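Local coordinates for protein aminotransferase AspB (Helicobacter pylori 26695, PDB 3EZS) that probably binds pyridoxal 5'-phosphate and catalyses transfer of amino groups, as expected of a class I and II aminotransferase, at residues A[112-124]-A[336-348]. Residues are numbered along the deposited sequence; the frame is centred on the assembly and turned at random.
Sequences AYPNPFYQIYEGA and PALYLGRNRIGAD
Asn115 and Arg342 pair amide to backbone where, in this aminotransferase fold, the end of large-sheet strand 110-115 meets the loop linking strands 335-336 and 349-353 of the small antiparallel sheet. A carboxamide suits the place because it both accepts and donates: OD1 takes the N-H of Arg342 at 3.0 Å, and ND2 gives a nearly straight bond (174°) to Arg342 O. With chi1 at -180°, CG swings opposite the backbone N and the amide reaches the loop. Ile345 N reaches Arg342 O from the other face, closing the type I' turn 342-345. After the cis Asn115-Pro116 peptide bond, Pro116, rigid and apolar, sets CB against Leu340 CB and CD against Ile345 CG2, while Phe117 N bonds to Leu340 O at 2.9 Å. The Phe117 ring lies between Tyr113 CE2 and Leu340 O; its CZ sits over the rim of one guanidinium face of Arg342, the planes 48° apart. Arginine offers several N-H groups: NH2 forms a salt bridge with Glu122 OE1 at 2.7 Å, and NH1 donates to Gly341 O and, at a long 3.3 Å, to Gln119 OE1. Gln119, also acceptor and donor, gives NE2 to Phe117 O at 2.6 Å.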
loop_
_atom_site.group_PDB
_atom_site.type_symbol
_atom_site.label_atom_id
_atom_site.label_comp_id
_atom_site.label_asym_id
_atom_site.label_seq_id
_atom_site.Cartn_x
_atom_site.Cartn_y
_atom_site.Cartn_z
ATOM N N ALA A 112 16.083 5.369 16.630
ATOM C CA ALA A 112 17.250 4.500 16.846
ATOM C C ALA A 112 16.995 3.161 16.189
ATOM O O ALA A 112 15.879 2.656 16.220
ATOM C CB ALA A 112 17.546 4.310 18.330
ATOM N N TYR A 113 18.021 2.620 15.545
ATOM C CA TYR A 113 17.945 1.277 14.955
ATOM C C TYR A 113 19.353 0.694 14.845
ATOM O O TYR A 113 20.331 1.444 14.866
ATOM C CB TYR A 113 17.186 1.263 13.613
ATOM C CG TYR A 113 17.611 2.296 12.584
ATOM C CD1 TYR A 113 17.066 3.575 12.595
ATOM C CD2 TYR A 113 18.510 1.981 11.571
ATOM C CE1 TYR A 113 17.434 4.517 11.646
ATOM C CE2 TYR A 113 18.882 2.919 10.619
ATOM C CZ TYR A 113 18.344 4.185 10.664
ATOM O OH TYR A 113 18.707 5.128 9.723
ATOM N N PRO A 114 19.470 -0.645 14.723
ATOM C CA PRO A 114 20.827 -1.204 14.672
ATOM C C PRO A 114 21.577 -0.942 13.357
ATOM O O PRO A 114 20.993 -0.455 12.377
ATOM C CB PRO A 114 20.612 -2.713 14.892
ATOM C CG PRO A 114 19.154 -2.885 15.221
ATOM C CD PRO A 114 18.447 -1.707 14.637
ATOM N N ASN A 115 22.874 -1.243 13.377
ATOM C CA ASN A 115 23.760 -1.094 12.220
ATOM C C ASN A 115 24.667 -2.342 12.220
ATOM O O ASN A 115 25.441 -2.545 13.149
ATOM C CB ASN A 115 24.529 0.233 12.339
ATOM C CG ASN A 115 25.482 0.493 11.183
ATOM O OD1 ASN A 115 25.352 -0.081 10.095
ATOM N ND2 ASN A 115 26.452 1.396 11.414
ATOM N N PRO A 116 24.596 -3.178 11.178
ATOM C CA PRO A 116 23.837 -3.096 9.925
ATOM C C PRO A 116 22.335 -3.306 10.071
ATOM O O PRO A 116 21.866 -3.734 11.139
ATOM C CB PRO A 116 24.498 -4.153 9.025
ATOM C CG PRO A 116 25.203 -5.086 9.945
ATOM C CD PRO A 116 25.378 -4.420 11.283
ATOM N N PHE A 117 21.598 -2.983 9.003
ATOM C CA PHE A 117 20.150 -3.014 9.014
ATOM C C PHE A 117 19.475 -3.189 7.652
ATOM O O PHE A 117 20.058 -2.906 6.621
ATOM C CB PHE A 117 19.640 -1.690 9.599
ATOM C CG PHE A 117 20.173 -0.460 8.874
ATOM C CD1 PHE A 117 21.377 0.118 9.246
ATOM C CD2 PHE A 117 19.468 0.110 7.813
ATOM C CE1 PHE A 117 21.876 1.231 8.577
ATOM C CE2 PHE A 117 19.959 1.225 7.150
ATOM C CZ PHE A 117 21.163 1.784 7.528
ATOM N N TYR A 118 18.233 -3.668 7.702
ATOM C CA TYR A 118 17.317 -3.743 6.565
ATOM C C TYR A 118 17.057 -2.283 6.262
ATOM O O TYR A 118 16.564 -1.551 7.115
ATOM C CB TYR A 118 16.057 -4.470 7.022
ATOM C CG TYR A 118 14.879 -4.567 6.055
ATOM C CD1 TYR A 118 15.055 -4.853 4.709
ATOM C CD2 TYR A 118 13.572 -4.469 6.535
ATOM C CE1 TYR A 118 13.949 -4.968 3.845
ATOM C CE2 TYR A 118 12.469 -4.598 5.689
ATOM C CZ TYR A 118 12.662 -4.840 4.348
ATOM O OH TYR A 118 11.556 -4.961 3.543
ATOM N N GLN A 119 17.398 -1.876 5.041
ATOM C CA GLN A 119 17.416 -0.477 4.633
ATOM C C GLN A 119 16.114 0.316 4.765
ATOM O O GLN A 119 16.154 1.548 4.755
ATOM C CB GLN A 119 17.934 -0.347 3.193
ATOM C CG GLN A 119 19.339 -1.020 2.876
ATOM C CD GLN A 119 20.538 -0.502 3.695
ATOM O OE1 GLN A 119 21.343 0.304 3.202
ATOM N NE2 GLN A 119 20.664 -0.972 4.930
ATOM N N ILE A 120 14.972 -0.359 4.875
ATOM C CA ILE A 120 13.710 0.355 5.026
ATOM C C ILE A 120 13.685 1.191 6.326
ATOM O O ILE A 120 13.047 2.240 6.357
ATOM C CB ILE A 120 12.478 -0.602 4.883
ATOM C CG1 ILE A 120 11.200 0.194 4.593
ATOM C CG2 ILE A 120 12.306 -1.487 6.090
ATOM C CD1 ILE A 120 11.256 0.910 3.258
ATOM N N TYR A 121 14.418 0.781 7.371
ATOM C CA TYR A 121 14.427 1.571 8.618
ATOM C C TYR A 121 14.971 2.974 8.359
ATOM O O TYR A 121 14.478 3.943 8.938
ATOM C CB TYR A 121 15.235 0.942 9.761
ATOM C CG TYR A 121 14.993 -0.517 10.048
ATOM C CD1 TYR A 121 13.764 -1.115 9.780
ATOM C CD2 TYR A 121 15.988 -1.292 10.663
ATOM C CE1 TYR A 121 13.555 -2.476 10.043
ATOM C CE2 TYR A 121 15.789 -2.638 10.940
ATOM C CZ TYR A 121 14.557 -3.224 10.636
ATOM O OH TYR A 121 14.336 -4.560 10.893
ATOM N N GLU A 122 15.973 3.087 7.487
ATOM C CA GLU A 122 16.561 4.393 7.164
ATOM C C GLU A 122 15.641 5.235 6.282
ATOM O O GLU A 122 15.584 6.472 6.418
ATOM C CB GLU A 122 17.887 4.218 6.445
ATOM C CG GLU A 122 18.621 5.510 6.231
ATOM C CD GLU A 122 19.898 5.301 5.506
ATOM O OE1 GLU A 122 19.819 4.943 4.325
ATOM O OE2 GLU A 122 20.974 5.534 6.098
ATOM N N GLY A 123 14.967 4.567 5.349
ATOM C CA GLY A 123 13.993 5.223 4.495
ATOM C C GLY A 123 12.880 5.840 5.341
ATOM O O GLY A 123 12.458 6.973 5.102
ATOM N N ALA A 124 12.415 5.075 6.322
ATOM C CA ALA A 124 11.387 5.504 7.242
ATOM C C ALA A 124 11.793 6.782 7.972
ATOM O O ALA A 124 11.001 7.728 8.065
ATOM C CB ALA A 124 11.096 4.370 8.251
ATOM N N PRO A 336 28.372 -8.494 0.355
ATOM C CA PRO A 336 29.211 -7.791 1.317
ATOM C C PRO A 336 28.321 -7.038 2.315
ATOM O O PRO A 336 27.410 -6.296 1.889
ATOM C CB PRO A 336 29.988 -6.800 0.444
ATOM C CG PRO A 336 29.971 -7.351 -0.885
ATOM C CD PRO A 336 28.661 -8.055 -1.021
ATOM N N ALA A 337 28.573 -7.229 3.615
ATOM C CA ALA A 337 27.755 -6.605 4.663
ATOM C C ALA A 337 27.900 -5.088 4.719
ATOM O O ALA A 337 27.061 -4.407 5.332
ATOM C CB ALA A 337 28.024 -7.236 6.033
ATOM N N LEU A 338 28.941 -4.560 4.076
ATOM C CA LEU A 338 29.161 -3.125 3.999
ATOM C C LEU A 338 27.931 -2.447 3.400
ATOM O O LEU A 338 27.503 -1.372 3.860
ATOM C CB LEU A 338 30.396 -2.837 3.151
ATOM C CG LEU A 338 30.973 -1.419 3.106
ATOM C CD1 LEU A 338 31.755 -1.084 4.417
ATOM C CD2 LEU A 338 31.871 -1.291 1.854
ATOM N N TYR A 339 27.336 -3.119 2.411
ATOM C CA TYR A 339 26.161 -2.622 1.703
ATOM C C TYR A 339 24.876 -2.621 2.523
ATOM O O TYR A 339 23.860 -2.123 2.053
ATOM C CB TYR A 339 25.927 -3.401 0.397
ATOM C CG TYR A 339 27.112 -3.484 -0.545
ATOM C CD1 TYR A 339 28.108 -2.495 -0.570
ATOM C CD2 TYR A 339 27.182 -4.497 -1.492
ATOM C CE1 TYR A 339 29.175 -2.565 -1.454
ATOM C CE2 TYR A 339 28.242 -4.566 -2.400
ATOM C CZ TYR A 339 29.238 -3.603 -2.367
ATOM O OH TYR A 339 30.299 -3.681 -3.243
ATOM N N LEU A 340 24.910 -3.189 3.726
ATOM C CA LEU A 340 23.769 -3.173 4.628
ATOM C C LEU A 340 23.963 -2.230 5.810
ATOM O O LEU A 340 23.071 -2.114 6.648
ATOM C CB LEU A 340 23.486 -4.586 5.159
ATOM C CG LEU A 340 22.935 -5.602 4.174
ATOM C CD1 LEU A 340 22.758 -6.949 4.856
ATOM C CD2 LEU A 340 21.618 -5.116 3.599
ATOM N N GLY A 341 25.103 -1.539 5.880
ATOM C CA GLY A 341 25.400 -0.684 7.009
ATOM C C GLY A 341 25.918 0.680 6.656
ATOM O O GLY A 341 25.994 1.045 5.496
ATOM N N ARG A 342 26.249 1.424 7.699
ATOM C CA ARG A 342 26.834 2.763 7.614
ATOM C C ARG A 342 28.097 2.786 8.477
ATOM O O ARG A 342 28.316 1.881 9.293
ATOM C CB ARG A 342 25.832 3.809 8.119
ATOM C CG ARG A 342 24.527 3.927 7.319
ATOM C CD ARG A 342 24.782 4.492 5.940
ATOM N NE ARG A 342 23.604 4.503 5.063
ATOM C CZ ARG A 342 23.114 3.439 4.410
ATOM N NH1 ARG A 342 23.663 2.238 4.517
ATOM N NH2 ARG A 342 22.050 3.571 3.635
ATOM N N ASN A 343 28.908 3.824 8.279
ATOM C CA ASN A 343 30.156 4.054 9.005
ATOM C C ASN A 343 31.098 2.882 8.940
ATOM O O ASN A 343 31.774 2.596 9.915
ATOM C CB ASN A 343 29.898 4.440 10.472
ATOM C CG ASN A 343 28.882 5.555 10.611
ATOM O OD1 ASN A 343 27.839 5.385 11.248
ATOM N ND2 ASN A 343 29.145 6.666 9.965
ATOM N N ARG A 344 31.133 2.220 7.782
ATOM C CA ARG A 344 32.002 1.068 7.497
ATOM C C ARG A 344 31.707 -0.221 8.307
ATOM O O ARG A 344 32.484 -1.174 8.275
ATOM C CB ARG A 344 33.493 1.452 7.564
ATOM C CG ARG A 344 33.949 2.484 6.505
ATOM N N ILE A 345 30.578 -0.272 9.005
ATOM C CA ILE A 345 30.204 -1.488 9.726
ATOM C C ILE A 345 29.862 -2.525 8.648
ATOM O O ILE A 345 29.200 -2.198 7.654
ATOM C CB ILE A 345 28.991 -1.247 10.666
ATOM C CG1 ILE A 345 29.330 -0.185 11.721
ATOM C CG2 ILE A 345 28.539 -2.535 11.316
ATOM C CD1 ILE A 345 30.583 -0.488 12.585
ATOM N N GLY A 346 30.348 -3.748 8.826
ATOM C CA GLY A 346 30.108 -4.844 7.868
ATOM C C GLY A 346 31.251 -5.107 6.901
ATOM O O GLY A 346 31.225 -6.102 6.173
ATOM N N ALA A 347 32.257 -4.224 6.908
ATOM C CA ALA A 347 33.410 -4.288 5.999
ATOM C C ALA A 347 34.121 -5.639 5.960
ATOM O O ALA A 347 34.577 -6.052 4.899
ATOM C CB ALA A 347 34.422 -3.171 6.343
ATOM N N ASP A 348 34.172 -6.329 7.099
ATOM C CA ASP A 348 34.863 -7.633 7.221
ATOM C C ASP A 348 33.947 -8.849 7.156
ATOM O O ASP A 348 34.321 -9.923 7.634
ATOM C CB ASP A 348 35.599 -7.682 8.565
ATOM C CG ASP A 348 36.502 -6.495 8.775
ATOM O OD1 ASP A 348 37.126 -6.055 7.779
ATOM O OD2 ASP A 348 36.590 -6.025 9.936
HETATM O O HOH W 1 27.636 3.154 13.399
#